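Local structure of interleukin-2 receptor subunit beta (Mus musculus, 6DG5) at residues L28-N40 with C48-L62. The protein probably serves as the beta subunit of the interleukin-2 receptor, transducing the mitogenic signal of the cytokine and taking part in receptor-mediated endocytosis. Residues are numbered along the deposited sequence; the frame is centred on the assembly and turned at random.
Sequences LNVTTCHVHAKSN and CELTLVRQASWACNL. With NAG (2-acetamido-2-deoxy-beta-D-glucopyranose), chain E; NAG (2-acetamido-2-deoxy-beta-D-glucopyranose), chain C; MAN (alpha-D-mannopyranose), chain D.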
ATOM      1  N   LEU B  28      45.453 -14.087 -15.449  1.00 65.52           N
ATOM      2  CA  LEU B  28      44.349 -14.760 -14.774  1.00 70.16           C
ATOM      3  C   LEU B  28      43.038 -14.003 -14.979  1.00 77.36           C
ATOM      4  O   LEU B  28      42.008 -14.601 -15.290  1.00 74.32           O
ATOM      5  CB  LEU B  28      44.646 -14.912 -13.280  1.00 68.47           C
ATOM      6  N   ASN B  29      43.085 -12.684 -14.803  1.00 84.53           N
ATOM      7  CA  ASN B  29      41.917 -11.828 -14.975  1.00 87.22           C
ATOM      8  C   ASN B  29      41.825 -11.401 -16.435  1.00 92.65           C
ATOM      9  O   ASN B  29      42.735 -10.745 -16.954  1.00 94.48           O
ATOM     10  CB  ASN B  29      42.007 -10.610 -14.056  1.00 84.89           C
ATOM     11  CG  ASN B  29      40.732  -9.791 -14.045  1.00 78.72           C
ATOM     12  OD1 ASN B  29      39.635 -10.326 -14.210  1.00 74.69           O
ATOM     13  ND2 ASN B  29      40.870  -8.485 -13.848  1.00 77.58           N
ATOM     14  N   VAL B  30      40.726 -11.770 -17.094  1.00 96.89           N
ATOM     15  CA  VAL B  30      40.579 -11.546 -18.529  1.00 90.16           C
ATOM     16  C   VAL B  30      40.052 -10.144 -18.804  1.00 95.27           C
ATOM     17  O   VAL B  30      39.768  -9.378 -17.877  1.00 97.83           O
ATOM     18  CB  VAL B  30      39.666 -12.611 -19.162  1.00 76.13           C
ATOM     19  CG1 VAL B  30      40.387 -13.948 -19.227  1.00 77.38           C
ATOM     20  CG2 VAL B  30      38.382 -12.730 -18.370  1.00 63.62           C
ATOM     21  N   THR B  31      39.905  -9.810 -20.087  1.00 93.99           N
ATOM     22  CA  THR B  31      39.652  -8.427 -20.481  1.00 91.53           C
ATOM     23  C   THR B  31      38.188  -8.036 -20.313  1.00 82.56           C
ATOM     24  O   THR B  31      37.885  -6.964 -19.777  1.00 86.94           O
ATOM     25  CB  THR B  31      40.096  -8.207 -21.927  1.00 98.88           C
ATOM     26  OG1 THR B  31      39.574  -9.257 -22.754  1.00 99.81           O
ATOM     27  CG2 THR B  31      41.614  -8.194 -22.024  1.00103.52           C
ATOM     28  N   THR B  32      37.265  -8.880 -20.772  1.00 68.36           N
ATOM     29  CA  THR B  32      35.853  -8.529 -20.826  1.00 55.85           C
ATOM     30  C   THR B  32      35.018  -9.564 -20.082  1.00 51.07           C
ATOM     31  O   THR B  32      35.286 -10.767 -20.158  1.00 53.06           O
ATOM     32  CB  THR B  32      35.380  -8.397 -22.287  1.00 50.61           C
ATOM     33  OG1 THR B  32      35.207  -7.011 -22.611  1.00 55.13           O
ATOM     34  CG2 THR B  32      34.073  -9.139 -22.528  1.00 41.70           C
ATOM     35  N   CYS B  33      34.016  -9.075 -19.349  1.00 46.80           N
ATOM     36  CA  CYS B  33      33.049  -9.907 -18.646  1.00 37.64           C
ATOM     37  C   CYS B  33      31.669  -9.283 -18.780  1.00 35.49           C
ATOM     38  O   CYS B  33      31.531  -8.056 -18.763  1.00 39.11           O
ATOM     39  CB  CYS B  33      33.399 -10.058 -17.159  1.00 37.69           C
ATOM     40  SG  CYS B  33      34.930 -10.946 -16.790  1.00 63.51           S
ATOM     41  N   HIS B  34      30.648 -10.129 -18.898  1.00 34.47           N
ATOM     42  CA  HIS B  34      29.281  -9.678 -19.110  1.00 32.74           C
ATOM     43  C   HIS B  34      28.360 -10.298 -18.068  1.00 39.54           C
ATOM     44  O   HIS B  34      28.722 -11.246 -17.368  1.00 42.40           O
ATOM     45  CB  HIS B  34      28.788 -10.020 -20.522  1.00 39.25           C
ATOM     46  CG  HIS B  34      29.294  -9.092 -21.583  1.00 39.63           C
ATOM     47  ND1 HIS B  34      30.630  -8.791 -21.733  1.00 40.67           N
ATOM     48  CD2 HIS B  34      28.642  -8.400 -22.547  1.00 41.30           C
ATOM     49  CE1 HIS B  34      30.780  -7.954 -22.744  1.00 40.77           C
ATOM     50  NE2 HIS B  34      29.588  -7.701 -23.255  1.00 42.77           N
ATOM     51  N   VAL B  35      27.153  -9.744 -17.972  1.00 34.92           N
ATOM     52  CA  VAL B  35      26.130 -10.205 -17.040  1.00 36.44           C
ATOM     53  C   VAL B  35      24.879 -10.542 -17.839  1.00 38.14           C
ATOM     54  O   VAL B  35      24.313  -9.669 -18.508  1.00 41.79           O
ATOM     55  CB  VAL B  35      25.821  -9.157 -15.959  1.00 32.18           C
ATOM     56  CG1 VAL B  35      24.608  -9.581 -15.145  1.00 28.79           C
ATOM     57  CG2 VAL B  35      27.027  -8.953 -15.057  1.00 34.90           C
ATOM     58  N   HIS B  36      24.452 -11.799 -17.770  1.00 35.07           N
ATOM     59  CA  HIS B  36      23.251 -12.261 -18.453  1.00 39.95           C
ATOM     60  C   HIS B  36      22.121 -12.425 -17.447  1.00 34.11           C
ATOM     61  O   HIS B  36      22.321 -12.996 -16.370  1.00 39.49           O
ATOM     62  CB  HIS B  36      23.505 -13.585 -19.176  1.00 54.66           C
ATOM     63  CG  HIS B  36      24.242 -13.438 -20.468  1.00 70.99           C
ATOM     64  ND1 HIS B  36      25.429 -12.744 -20.576  1.00 77.25           N
ATOM     65  CD2 HIS B  36      23.960 -13.896 -21.710  1.00 78.28           C
ATOM     66  CE1 HIS B  36      25.847 -12.785 -21.828  1.00 82.03           C
ATOM     67  NE2 HIS B  36      24.975 -13.477 -22.537  1.00 81.29           N
ATOM     68  N   ALA B  37      20.939 -11.928 -17.800  1.00 26.90           N
ATOM     69  CA  ALA B  37      19.758 -12.039 -16.956  1.00 26.27           C
ATOM     70  C   ALA B  37      18.590 -12.530 -17.796  1.00 35.72           C
ATOM     71  O   ALA B  37      18.308 -11.969 -18.860  1.00 49.68           O
ATOM     72  CB  ALA B  37      19.417 -10.696 -16.299  1.00 28.06           C
ATOM     73  N   LYS B  38      17.915 -13.575 -17.320  1.00 36.42           N
ATOM     74  CA  LYS B  38      16.787 -14.168 -18.033  1.00 40.42           C
ATOM     75  C   LYS B  38      15.695 -14.520 -17.036  1.00 41.05           C
ATOM     76  O   LYS B  38      15.909 -15.346 -16.143  1.00 41.89           O
ATOM     77  CB  LYS B  38      17.220 -15.408 -18.825  1.00 47.64           C
ATOM     78  CG  LYS B  38      18.119 -16.369 -18.060  1.00 52.00           C
ATOM     79  N   SER B  39      14.530 -13.898 -17.190  1.00 45.18           N
ATOM     80  CA  SER B  39      13.405 -14.158 -16.306  1.00 50.78           C
ATOM     81  C   SER B  39      12.722 -15.471 -16.672  1.00 53.04           C
ATOM     82  O   SER B  39      12.737 -15.905 -17.826  1.00 48.71           O
ATOM     83  CB  SER B  39      12.393 -13.013 -16.366  1.00 54.96           C
ATOM     84  OG  SER B  39      11.249 -13.303 -15.581  1.00 58.23           O
ATOM     85  N   ASN B  40      12.117 -16.105 -15.666  1.00 63.46           N
ATOM     86  CA  ASN B  40      11.419 -17.363 -15.905  1.00 78.91           C
ATOM     87  C   ASN B  40      10.053 -17.132 -16.542  1.00 78.84           C
ATOM     88  O   ASN B  40       9.617 -17.922 -17.387  1.00 83.39           O
ATOM     89  CB  ASN B  40      11.279 -18.144 -14.596  1.00 79.63           C
ATOM     90  CG  ASN B  40      10.498 -17.386 -13.543  1.00 77.45           C
ATOM     91  OD1 ASN B  40      10.488 -16.157 -13.526  1.00 79.59           O
ATOM     92  ND2 ASN B  40       9.838 -18.121 -12.655  1.00 73.91           N
ATOM     93  N   CYS B  48      24.688  -6.939 -20.321  1.00 36.96           N
ATOM     94  CA  CYS B  48      25.456  -5.714 -20.123  1.00 39.16           C
ATOM     95  C   CYS B  48      26.906  -6.097 -19.861  1.00 29.67           C
ATOM     96  O   CYS B  48      27.205  -7.237 -19.500  1.00 29.98           O
ATOM     97  CB  CYS B  48      24.903  -4.877 -18.961  1.00 47.47           C
ATOM     98  SG  CYS B  48      24.938  -5.751 -17.379  1.00 57.00           S
ATOM     99  N   GLU B  49      27.802  -5.129 -20.031  1.00 30.55           N
ATOM    100  CA  GLU B  49      29.227  -5.339 -19.812  1.00 35.88           C
ATOM    101  C   GLU B  49      29.653  -4.723 -18.485  1.00 36.55           C
ATOM    102  O   GLU B  49      29.275  -3.592 -18.166  1.00 40.43           O
ATOM    103  CB  GLU B  49      30.056  -4.739 -20.947  1.00 43.09           C
ATOM    104  CG  GLU B  49      31.553  -4.992 -20.810  1.00 50.62           C
ATOM    105  CD  GLU B  49      32.382  -4.180 -21.785  1.00 59.83           C
ATOM    106  OE1 GLU B  49      31.831  -3.236 -22.390  1.00 63.09           O
ATOM    107  OE2 GLU B  49      33.584  -4.484 -21.944  1.00 63.85           O
ATOM    108  N   LEU B  50      30.450  -5.469 -17.721  1.00 37.10           N
ATOM    109  CA  LEU B  50      30.926  -4.978 -16.434  1.00 32.34           C
ATOM    110  C   LEU B  50      32.021  -3.938 -16.628  1.00 33.86           C
ATOM    111  O   LEU B  50      32.898  -4.088 -17.484  1.00 46.25           O
ATOM    112  CB  LEU B  50      31.450  -6.139 -15.586  1.00 32.99           C
ATOM    113  CG  LEU B  50      30.405  -7.075 -14.979  1.00 31.62           C
ATOM    114  CD1 LEU B  50      31.052  -8.384 -14.568  1.00 36.02           C
ATOM    115  CD2 LEU B  50      29.742  -6.414 -13.784  1.00 30.20           C
ATOM    116  N   THR B  51      31.964  -2.874 -15.828  1.00 33.31           N
ATOM    117  CA  THR B  51      32.932  -1.788 -15.885  1.00 40.32           C
ATOM    118  C   THR B  51      33.451  -1.498 -14.483  1.00 46.68           C
ATOM    119  O   THR B  51      32.702  -1.584 -13.506  1.00 50.14           O
ATOM    120  CB  THR B  51      32.314  -0.522 -16.492  1.00 44.40           C
ATOM    121  OG1 THR B  51      31.563  -0.869 -17.662  1.00 52.31           O
ATOM    122  CG2 THR B  51      33.403   0.472 -16.878  1.00 44.91           C
ATOM    123  N   LEU B  52      34.732  -1.148 -14.391  1.00 47.89           N
ATOM    124  CA  LEU B  52      35.376  -0.934 -13.101  1.00 46.00           C
ATOM    125  C   LEU B  52      34.946   0.397 -12.498  1.00 46.90           C
ATOM    126  O   LEU B  52      34.939   1.426 -13.180  1.00 46.51           O
ATOM    127  CB  LEU B  52      36.896  -0.973 -13.257  1.00 44.13           C
ATOM    128  CG  LEU B  52      37.718  -0.970 -11.967  1.00 45.83           C
ATOM    129  CD1 LEU B  52      37.550  -2.287 -11.228  1.00 44.33           C
ATOM    130  CD2 LEU B  52      39.185  -0.696 -12.260  1.00 47.19           C
ATOM    131  N   VAL B  53      34.595   0.378 -11.214  1.00 52.02           N
ATOM    132  CA  VAL B  53      34.206   1.573 -10.476  1.00 59.86           C
ATOM    133  C   VAL B  53      35.232   1.919  -9.404  1.00 76.15           C
ATOM    134  O   VAL B  53      35.691   3.059  -9.313  1.00 82.41           O
ATOM    135  CB  VAL B  53      32.798   1.412  -9.859  1.00 53.08           C
ATOM    136  CG1 VAL B  53      32.301   2.744  -9.322  1.00 54.80           C
ATOM    137  CG2 VAL B  53      31.832   0.850 -10.884  1.00 43.07           C
ATOM    138  N   ARG B  54      35.599   0.944  -8.578  1.00 85.77           N
ATOM    139  CA  ARG B  54      36.641   1.117  -7.575  1.00 97.84           C
ATOM    140  C   ARG B  54      37.410  -0.197  -7.485  1.00102.89           C
ATOM    141  O   ARG B  54      37.179  -1.122  -8.271  1.00103.14           O
ATOM    142  CB  ARG B  54      36.033   1.551  -6.232  1.00102.23           C
ATOM    143  CG  ARG B  54      36.956   2.390  -5.358  1.00108.21           C
ATOM    144  N   GLN B  55      38.331  -0.286  -6.527  1.00107.30           N
ATOM    145  CA  GLN B  55      39.184  -1.463  -6.417  1.00107.74           C
ATOM    146  C   GLN B  55      38.351  -2.703  -6.110  1.00 99.85           C
ATOM    147  O   GLN B  55      37.623  -2.741  -5.113  1.00101.07           O
ATOM    148  CB  GLN B  55      40.248  -1.248  -5.338  1.00111.61           C
ATOM    149  CG  GLN B  55      41.461  -2.160  -5.475  1.00112.91           C
ATOM    150  CD  GLN B  55      42.500  -1.928  -4.394  1.00110.26           C
ATOM    151  OE1 GLN B  55      42.488  -0.903  -3.712  1.00112.22           O
ATOM    152  NE2 GLN B  55      43.403  -2.886  -4.229  1.00107.13           N
ATOM    153  N   ALA B  56      38.459  -3.713  -6.979  1.00 90.30           N
ATOM    154  CA  ALA B  56      37.746  -4.989  -6.840  1.00 80.49           C
ATOM    155  C   ALA B  56      36.229  -4.810  -6.863  1.00 80.60           C
ATOM    156  O   ALA B  56      35.498  -5.519  -6.167  1.00 83.10           O
ATOM    157  CB  ALA B  56      38.174  -5.736  -5.571  1.00 74.66           C
ATOM    158  N   SER B  57      35.739  -3.866  -7.665  1.00 77.09           N
ATOM    159  CA  SER B  57      34.302  -3.642  -7.812  1.00 72.23           C
ATOM    160  C   SER B  57      34.000  -3.321  -9.267  1.00 65.10           C
ATOM    161  O   SER B  57      34.519  -2.338  -9.807  1.00 72.44           O
ATOM    162  CB  SER B  57      33.819  -2.513  -6.898  1.00 77.53           C
ATOM    163  OG  SER B  57      34.460  -1.291  -7.213  1.00 83.05           O
ATOM    164  N   TRP B  58      33.163  -4.145  -9.894  1.00 50.42           N
ATOM    165  CA  TRP B  58      32.766  -3.979 -11.286  1.00 39.58           C
ATOM    166  C   TRP B  58      31.248  -3.916 -11.355  1.00 38.00           C
ATOM    167  O   TRP B  58      30.565  -4.775 -10.788  1.00 38.50           O
ATOM    168  CB  TRP B  58      33.282  -5.131 -12.152  1.00 43.79           C
ATOM    169  CG  TRP B  58      34.742  -5.425 -11.981  1.00 49.63           C
ATOM    170  CD1 TRP B  58      35.333  -6.070 -10.931  1.00 51.73           C
ATOM    171  CD2 TRP B  58      35.795  -5.104 -12.898  1.00 50.72           C
ATOM    172  NE1 TRP B  58      36.688  -6.161 -11.134  1.00 53.05           N
ATOM    173  CE2 TRP B  58      36.998  -5.578 -12.335  1.00 53.76           C
ATOM    174  CE3 TRP B  58      35.837  -4.461 -14.137  1.00 51.53           C
ATOM    175  CZ2 TRP B  58      38.228  -5.426 -12.970  1.00 58.39           C
ATOM    176  CZ3 TRP B  58      37.060  -4.312 -14.767  1.00 56.45           C
ATOM    177  CH2 TRP B  58      38.239  -4.792 -14.182  1.00 59.37           C
ATOM    178  N   ALA B  59      30.723  -2.915 -12.055  1.00 36.70           N
ATOM    179  CA  ALA B  59      29.294  -2.652 -12.074  1.00 29.86           C
ATOM    180  C   ALA B  59      28.697  -2.895 -13.455  1.00 31.65           C
ATOM    181  O   ALA B  59      29.387  -2.863 -14.478  1.00 35.59           O
ATOM    182  CB  ALA B  59      28.999  -1.218 -11.627  1.00 32.52           C
ATOM    183  N   CYS B  60      27.385  -3.126 -13.461  1.00 33.23           N
ATOM    184  CA  CYS B  60      26.622  -3.417 -14.666  1.00 37.20           C
ATOM    185  C   CYS B  60      25.214  -2.877 -14.476  1.00 40.42           C
ATOM    186  O   CYS B  60      24.692  -2.861 -13.358  1.00 45.48           O
ATOM    187  CB  CYS B  60      26.576  -4.923 -14.942  1.00 47.56           C
ATOM    188  SG  CYS B  60      26.812  -5.438 -16.655  1.00 59.54           S
ATOM    189  N   ASN B  61      24.596  -2.440 -15.571  1.00 37.84           N
ATOM    190  CA  ASN B  61      23.260  -1.852 -15.524  1.00 32.95           C
ATOM    191  C   ASN B  61      22.364  -2.548 -16.540  1.00 28.88           C
ATOM    192  O   ASN B  61      22.527  -2.362 -17.750  1.00 32.24           O
ATOM    193  CB  ASN B  61      23.311  -0.347 -15.780  1.00 34.72           C
ATOM    194  CG  ASN B  61      23.898   0.415 -14.614  1.00 43.15           C
ATOM    195  OD1 ASN B  61      23.820  -0.028 -13.467  1.00 39.07           O
ATOM    196  ND2 ASN B  61      24.492   1.566 -14.898  1.00 56.79           N
ATOM    197  N   LEU B  62      21.419  -3.343 -16.044  1.00 22.70           N
ATOM    198  CA  LEU B  62      20.432  -4.014 -16.886  1.00 22.87           C
ATOM    199  C   LEU B  62      19.198  -3.124 -16.961  1.00 29.77           C
ATOM    200  O   LEU B  62      18.427  -3.031 -16.003  1.00 31.18           O
ATOM    201  CB  LEU B  62      20.095  -5.391 -16.323  1.00 22.81           C
ATOM    202  CG  LEU B  62      21.225  -6.421 -16.322  1.00 29.66           C
ATOM    203  CD1 LEU B  62      21.060  -7.398 -15.167  1.00 29.90           C
ATOM    204  CD2 LEU B  62      21.264  -7.163 -17.649  1.00 29.66           C
TER
HETATM  205  C1  NAG E   1      20.309   2.192 -13.594  1.00 30.89           C
HETATM  206  C2  NAG E   1      20.380   3.655 -14.065  1.00 28.15           C
HETATM  207  C3  NAG E   1      21.790   4.231 -13.883  1.00 29.24           C
HETATM  208  C4  NAG E   1      22.335   3.957 -12.487  1.00 24.23           C
HETATM  209  C5  NAG E   1      22.243   2.463 -12.213  1.00 33.40           C
HETATM  210  C6  NAG E   1      22.735   2.051 -10.845  1.00 40.07           C
HETATM  211  C7  NAG E   1      18.764   4.141 -15.855  1.00 40.62           C
HETATM  212  C8  NAG E   1      18.537   4.183 -17.336  1.00 39.98           C
HETATM  213  N2  NAG E   1      19.981   3.754 -15.460  1.00 32.86           N
HETATM  214  O3  NAG E   1      21.763   5.632 -14.132  1.00 28.00           O
HETATM  215  O4  NAG E   1      23.692   4.386 -12.439  1.00 30.75           O
HETATM  216  O5  NAG E   1      20.868   2.076 -12.290  1.00 35.16           O
HETATM  217  O6  NAG E   1      21.678   1.551 -10.037  1.00 41.47           O
HETATM  218  O7  NAG E   1      17.887   4.445 -15.053  1.00 48.67           O
HETATM  219  C1  NAG C   2      24.043   5.125 -11.243  1.00 43.27           C
HETATM  220  C2  NAG C   2      25.558   4.983 -11.085  1.00 40.50           C
HETATM  221  C3  NAG C   2      26.040   5.752  -9.858  1.00 42.75           C
HETATM  222  C4  NAG C   2      25.535   7.189  -9.877  1.00 45.41           C
HETATM  223  C5  NAG C   2      24.022   7.216 -10.103  1.00 53.16           C
HETATM  224  C6  NAG C   2      23.456   8.609 -10.258  1.00 58.56           C
HETATM  225  C7  NAG C   2      26.238   2.830 -12.050  1.00 34.26           C
HETATM  226  C8  NAG C   2      26.597   1.405 -11.764  1.00 27.84           C
HETATM  227  N2  NAG C   2      25.937   3.583 -10.987  1.00 36.99           N
HETATM  228  O3  NAG C   2      27.463   5.734  -9.820  1.00 46.04           O
HETATM  229  O4  NAG C   2      25.847   7.792  -8.624  1.00 44.18           O
HETATM  230  O5  NAG C   2      23.696   6.505 -11.306  1.00 59.58           O
HETATM  231  O6  NAG C   2      23.692   9.124 -11.561  1.00 63.69           O
HETATM  232  O7  NAG C   2      26.219   3.281 -13.191  1.00 34.82           O
HETATM  233  C1  MAN D   5      33.682   6.585  -8.470  1.00141.95           C
HETATM  234  C2  MAN D   5      33.471   5.627  -7.264  1.00133.52           C
HETATM  235  C3  MAN D   5      32.850   6.378  -6.082  1.00124.21           C
HETATM  236  C4  MAN D   5      33.627   7.667  -5.776  1.00120.20           C
HETATM  237  C5  MAN D   5      33.700   8.537  -7.037  1.00125.72           C
HETATM  238  C6  MAN D   5      34.506   9.808  -6.830  1.00122.42           C
HETATM  239  O2  MAN D   5      34.714   5.106  -6.782  1.00134.85           O
HETATM  240  O3  MAN D   5      32.778   5.560  -4.917  1.00123.28           O
HETATM  241  O4  MAN D   5      32.973   8.390  -4.742  1.00110.50           O
HETATM  242  O5  MAN D   5      34.341   7.784  -8.089  1.00137.39           O
HETATM  243  O6  MAN D   5      34.462  10.563  -8.038  1.00119.26           O
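Val-35 packs against the Cys-48–Cys-60 disulfide in the N-terminal, fibronectin type III-like beta-sandwich domain of the cytokine-receptor ectodomain. The backbones pair as an antiparallel beta hairpin, strands 33-39 and 46-54. CB of Val-35 lies 3.8 Å from SG of Cys-48. Its two methyls part ways: CG2 meets SG of Cys-60 and CG of Leu-50, while CG1, anti to the backbone N (chi1 171°), faces CD1 of Leu-62. CD1 of Leu-62 also reaches CB of Ala-37, 3.9 Å away. Leu-50 N gives a nearly straight hydrogen bond (171°) to Cys-33 O, at 3.0 Å. Val-35 N bonds Cys-48 O at 2.9 Å. On the other face of the sheet, Glu-49 CB sits over one face of the His-34 ring, 3.9 Å from its centroid, in a CH-pi contact. The extended Glu-49 chain brings OE2 to 3.1 Å from OG1 of Thr-32, a weak hydrogen bond given by the threonine hydroxyl. The His-34 ring also meets Trp-91 edge-to-face. With an alanine here, the aliphatic part of Glu-49 is likely to lose its flat support, and Trp-91 its stacking partner. Further out, Cys-33 is disulfide-bonded to Cys-85 of strand 79-86, which flanks the hairpin on the side of strand 33-39. Trp-22 of strand 17-23 touches both Cys-33 and Leu-50. On strand 57-62, ND2 of Asn-61 bonds the N-acetyl carbonyl oxygen O7 of the chain C NAG at 3.0 Å.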